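Lectin (Colocasia esculenta, PDB 5T1X) probably binds mannose-type sugars, as a GNA-related plant lectin built of antiparallel beta sheets arranged in a beta-prism II fold. Local coordinates at residues E65-I68 / K74-W77; Y88-I91 / F97-I100. All coordinates share one frame; numbering follows the deposited sequence.

Contact 1: E65-I68 / K74-W77; sequences ELII and KTIW
The carbonyl oxygen of Ile68 is gripped by two backbone N-H groups in succession. Ile76 N reaches Ile68 O at 2.8 Å in a nearly straight bond (168° at the hydrogen), and Trp77 N makes a second, weak bond to the same oxygen at 3.4 Å. Ile76 and Trp77 thus both face Ile68, which makes this a classic beta bulge. The short strand axes make an angle of 113° in N-to-C direction, well short of antiparallel. Ile68 N completes the pair by bonding to Trp77 O at 2.9 Å.

The bulge sets both bulged side chains against Ile68, whose branches divide the work. CG2 lies 3.8 Å from Ile76 CB, while CG1 points to the tryptophan and carries CD1 to within 3.8 Å of Trp77 CB. With CG of Trp77 anti to its own backbone N (chi1 179°), the indole runs back along 66-68, and its CZ3 corner comes 3.5 Å from Leu66 O and 4.0 Å from Leu66 CD2.

The hairpin of strands 66-69 and 75-78 makes up the two strands at one edge of a four-stranded antiparallel sheet, with 75-78 outermost in the chain. Leu66 and Ile68 pack on Leu58 of strand 57-60, Ile76 touches Cys34 of the Cys34-Cys56 disulfide, and Trp77 packs on Phe101 of the other chain.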
loop_
_atom_site.group_PDB
_atom_site.type_symbol
_atom_site.label_atom_id
_atom_site.label_comp_id
_atom_site.label_asym_id
_atom_site.label_seq_id
_atom_site.Cartn_x
_atom_site.Cartn_y
_atom_site.Cartn_z
ATOM N N GLU B 65 -3.829 -2.502 -13.150
ATOM C CA GLU B 65 -4.855 -3.505 -13.437
ATOM C C GLU B 65 -4.521 -4.805 -12.712
ATOM O O GLU B 65 -3.417 -5.344 -12.848
ATOM C CB GLU B 65 -5.015 -3.725 -14.958
ATOM C CG GLU B 65 -6.291 -4.465 -15.358
ATOM C CD GLU B 65 -6.389 -4.911 -16.810
ATOM O OE1 GLU B 65 -5.547 -4.483 -17.631
ATOM O OE2 GLU B 65 -7.327 -5.675 -17.135
ATOM N N LEU B 66 -5.484 -5.280 -11.920
ATOM C CA LEU B 66 -5.369 -6.530 -11.149
ATOM C C LEU B 66 -6.119 -7.601 -11.913
ATOM O O LEU B 66 -7.302 -7.420 -12.204
ATOM C CB LEU B 66 -5.956 -6.310 -9.746
ATOM C CG LEU B 66 -5.802 -7.468 -8.753
ATOM C CD1 LEU B 66 -4.340 -7.669 -8.328
ATOM C CD2 LEU B 66 -6.678 -7.235 -7.520
ATOM N N ILE B 67 -5.425 -8.666 -12.317
ATOM C CA ILE B 67 -6.035 -9.690 -13.174
ATOM C C ILE B 67 -5.877 -11.089 -12.598
ATOM O O ILE B 67 -4.844 -11.406 -12.008
ATOM C CB ILE B 67 -5.371 -9.615 -14.590
ATOM C CG1 ILE B 67 -5.529 -8.212 -15.228
ATOM C CG2 ILE B 67 -5.937 -10.689 -15.546
ATOM C CD1 ILE B 67 -4.450 -7.868 -16.247
ATOM N N ILE B 68 -6.905 -11.929 -12.809
ATOM C CA ILE B 68 -6.858 -13.371 -12.564
ATOM C C ILE B 68 -6.717 -13.993 -13.937
ATOM O O ILE B 68 -7.573 -13.765 -14.805
ATOM C CB ILE B 68 -8.095 -13.960 -11.813
ATOM C CG1 ILE B 68 -8.317 -13.304 -10.453
ATOM C CG2 ILE B 68 -7.994 -15.508 -11.710
ATOM C CD1 ILE B 68 -9.659 -13.780 -9.800
ATOM N N LYS B 74 -5.653 -17.080 -20.037
ATOM C CA LYS B 74 -6.969 -16.585 -20.419
ATOM C C LYS B 74 -7.465 -15.727 -19.251
ATOM O O LYS B 74 -7.368 -16.159 -18.100
ATOM C CB LYS B 74 -7.936 -17.740 -20.741
ATOM C CG LYS B 74 -9.351 -17.275 -21.094
ATOM C CD LYS B 74 -10.334 -18.433 -21.160
ATOM C CE LYS B 74 -11.748 -18.003 -20.839
ATOM N NZ LYS B 74 -12.348 -17.168 -21.916
ATOM N N THR B 75 -7.954 -14.507 -19.527
ATOM C CA THR B 75 -8.455 -13.639 -18.455
ATOM C C THR B 75 -9.735 -14.226 -17.847
ATOM O O THR B 75 -10.702 -14.509 -18.558
ATOM C CB THR B 75 -8.680 -12.195 -18.955
ATOM O OG1 THR B 75 -7.440 -11.690 -19.446
ATOM C CG2 THR B 75 -9.202 -11.263 -17.849
ATOM N N ILE B 76 -9.717 -14.420 -16.522
ATOM C CA ILE B 76 -10.851 -14.928 -15.760
ATOM C C ILE B 76 -11.596 -13.759 -15.090
ATOM O O ILE B 76 -12.824 -13.783 -14.962
ATOM C CB ILE B 76 -10.339 -15.971 -14.723
ATOM C CG1 ILE B 76 -9.668 -17.184 -15.419
ATOM C CG2 ILE B 76 -11.422 -16.385 -13.732
ATOM C CD1 ILE B 76 -10.489 -17.883 -16.577
ATOM N N TRP B 77 -10.842 -12.747 -14.639
ATOM C CA TRP B 77 -11.381 -11.580 -13.949
ATOM C C TRP B 77 -10.385 -10.446 -14.040
ATOM O O TRP B 77 -9.177 -10.680 -14.074
ATOM C CB TRP B 77 -11.666 -11.918 -12.458
ATOM C CG TRP B 77 -12.215 -10.782 -11.635
ATOM C CD1 TRP B 77 -13.527 -10.483 -11.413
ATOM C CD2 TRP B 77 -11.452 -9.847 -10.857
ATOM N NE1 TRP B 77 -13.629 -9.381 -10.588
ATOM C CE2 TRP B 77 -12.368 -8.975 -10.231
ATOM C CE3 TRP B 77 -10.074 -9.636 -10.663
ATOM C CZ2 TRP B 77 -11.955 -7.916 -9.406
ATOM C CZ3 TRP B 77 -9.666 -8.590 -9.846
ATOM C CH2 TRP B 77 -10.599 -7.750 -9.224
#

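Contact 2: Y88-I91 / F97-I100; sequences YVLI and FAVI
Ile100 and Leu90 face each other as the non-hydrogen-bonded pair of an antiparallel beta hairpin, strands 89-92 and 98-107, in what is probably a beta-prism II fold, as in GNA-related lectins. Their CA atoms are 4.3 Å apart and both side chains lie on the same face of the sheet. Leu90 holds CG anti to its backbone N (chi1 168°), which carries CD1 across to Ile100 CG1 at 3.8 Å; the same methyl also lies close to Ala98 CB. Ile100 uses its other branch differently: CG2 meets the Tyr88 ring obliquely at CD1, 4.1 Å away.

Ile91 stands opposite Val99 as the hydrogen-bonded pair, with side chains on the other face. Ile91 N binds Val99 O at 2.9 Å and Val99 N returns the bond to Ile91 O, so one residue pair is closed by two backbone bonds. The strands here run 164° apart, close to exactly antiparallel.

Leu9 of strand 8-10, an in-sheet neighbour, packs on Leu90. Leu66 of strand 66-69 covers the Leu90 and Ile100 face, while Phe96 and Ala84 of the other chain pack on Val89 and Ile91. Ala98, Val99 and Ile100 pair with a strand of the other chain in an antiparallel ladder, so the sheet continues through the dimer interface; there the Phe97 ring meets that of Trp106 of the other chain.

CA-H...O contacts flank the N-H bonds, using the same carbonyls in two cases, the shortest running from Ala98 CA to Ile91 O at 3.3 Å, with 147° at the hydrogen.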
loop_
_atom_site.group_PDB
_atom_site.type_symbol
_atom_site.label_atom_id
_atom_site.label_comp_id
_atom_site.label_asym_id
_atom_site.label_seq_id
_atom_site.Cartn_x
_atom_site.Cartn_y
_atom_site.Cartn_z
ATOM N N TYR B 88 2.743 0.025 -8.860
ATOM C CA TYR B 88 1.471 -0.005 -8.112
ATOM C C TYR B 88 1.560 -0.934 -6.915
ATOM O O TYR B 88 2.441 -1.792 -6.853
ATOM C CB TYR B 88 0.307 -0.442 -9.036
ATOM C CG TYR B 88 -0.066 0.629 -10.043
ATOM C CD1 TYR B 88 -1.181 1.433 -9.851
ATOM C CD2 TYR B 88 0.749 0.899 -11.142
ATOM C CE1 TYR B 88 -1.506 2.452 -10.753
ATOM C CE2 TYR B 88 0.453 1.936 -12.033
ATOM C CZ TYR B 88 -0.684 2.701 -11.839
ATOM O OH TYR B 88 -0.975 3.737 -12.697
ATOM N N VAL B 89 0.644 -0.757 -5.950
ATOM C CA VAL B 89 0.588 -1.634 -4.790
ATOM C C VAL B 89 -0.875 -1.896 -4.442
ATOM O O VAL B 89 -1.694 -0.985 -4.487
ATOM C CB VAL B 89 1.396 -1.086 -3.572
ATOM C CG1 VAL B 89 0.799 0.218 -3.038
ATOM C CG2 VAL B 89 1.510 -2.130 -2.452
ATOM N N LEU B 90 -1.189 -3.151 -4.141
ATOM C CA LEU B 90 -2.493 -3.556 -3.628
ATOM C C LEU B 90 -2.301 -3.726 -2.142
ATOM O O LEU B 90 -1.415 -4.488 -1.734
ATOM C CB LEU B 90 -2.955 -4.877 -4.295
ATOM C CG LEU B 90 -4.167 -5.581 -3.659
ATOM C CD1 LEU B 90 -5.464 -4.839 -3.919
ATOM C CD2 LEU B 90 -4.293 -7.006 -4.196
ATOM N N ILE B 91 -3.078 -2.994 -1.327
ATOM C CA ILE B 91 -2.966 -3.096 0.118
ATOM C C ILE B 91 -4.234 -3.697 0.692
ATOM O O ILE B 91 -5.315 -3.159 0.467
ATOM C CB ILE B 91 -2.672 -1.724 0.803
ATOM C CG1 ILE B 91 -1.461 -0.984 0.156
ATOM C CG2 ILE B 91 -2.472 -1.904 2.332
ATOM C CD1 ILE B 91 -1.212 0.429 0.708
ATOM N N PHE B 97 -10.709 -2.989 3.719
ATOM C CA PHE B 97 -10.745 -2.643 2.298
ATOM C C PHE B 97 -9.478 -3.140 1.608
ATOM O O PHE B 97 -8.416 -3.126 2.223
ATOM C CB PHE B 97 -10.827 -1.118 2.118
ATOM C CG PHE B 97 -12.127 -0.478 2.543
ATOM C CD1 PHE B 97 -13.200 -0.394 1.662
ATOM C CD2 PHE B 97 -12.274 0.056 3.814
ATOM C CE1 PHE B 97 -14.397 0.205 2.052
ATOM C CE2 PHE B 97 -13.474 0.664 4.200
ATOM C CZ PHE B 97 -14.522 0.736 3.316
ATOM N N ALA B 98 -9.583 -3.573 0.348
ATOM C CA ALA B 98 -8.398 -3.929 -0.448
ATOM C C ALA B 98 -8.325 -2.875 -1.528
ATOM O O ALA B 98 -9.295 -2.699 -2.276
ATOM C CB ALA B 98 -8.511 -5.338 -1.014
ATOM N N VAL B 99 -7.248 -2.075 -1.539
ATOM C CA VAL B 99 -7.187 -0.921 -2.439
ATOM C C VAL B 99 -5.920 -0.926 -3.277
ATOM O O VAL B 99 -4.836 -1.176 -2.756
ATOM C CB VAL B 99 -7.277 0.393 -1.608
ATOM C CG1 VAL B 99 -7.244 1.632 -2.512
ATOM C CG2 VAL B 99 -8.529 0.409 -0.726
ATOM N N ILE B 100 -6.055 -0.601 -4.569
ATOM C CA ILE B 100 -4.889 -0.477 -5.460
ATOM C C ILE B 100 -4.492 0.985 -5.496
ATOM O O ILE B 100 -5.305 1.844 -5.878
ATOM C CB ILE B 100 -5.138 -1.013 -6.891
ATOM C CG1 ILE B 100 -5.636 -2.485 -6.894
ATOM C CG2 ILE B 100 -3.860 -0.819 -7.778
ATOM C CD1 ILE B 100 -6.111 -2.948 -8.275
#

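Both contacts are antiparallel hairpins closed by backbone bonds between successive strands, but they belong to different sheets, with centres about 16 Å apart on opposite sides of the chain's centre. Contact 2 is buried and regular, its touching side chains almost wholly apolar, and its second strand carries the sheet into the other chain. Contact 1 is only partly buried: a bulge interrupts its register and its strands run far from antiparallel, and its outer end is polar, with Thr75 bonded to Lys69. The two sheets meet through Leu66, whose CB lies 3.7 Å from Ile100 CD1 and whose CD2 approaches Leu90 CD2, joining the apolar side of contact 1 to the core around contact 2.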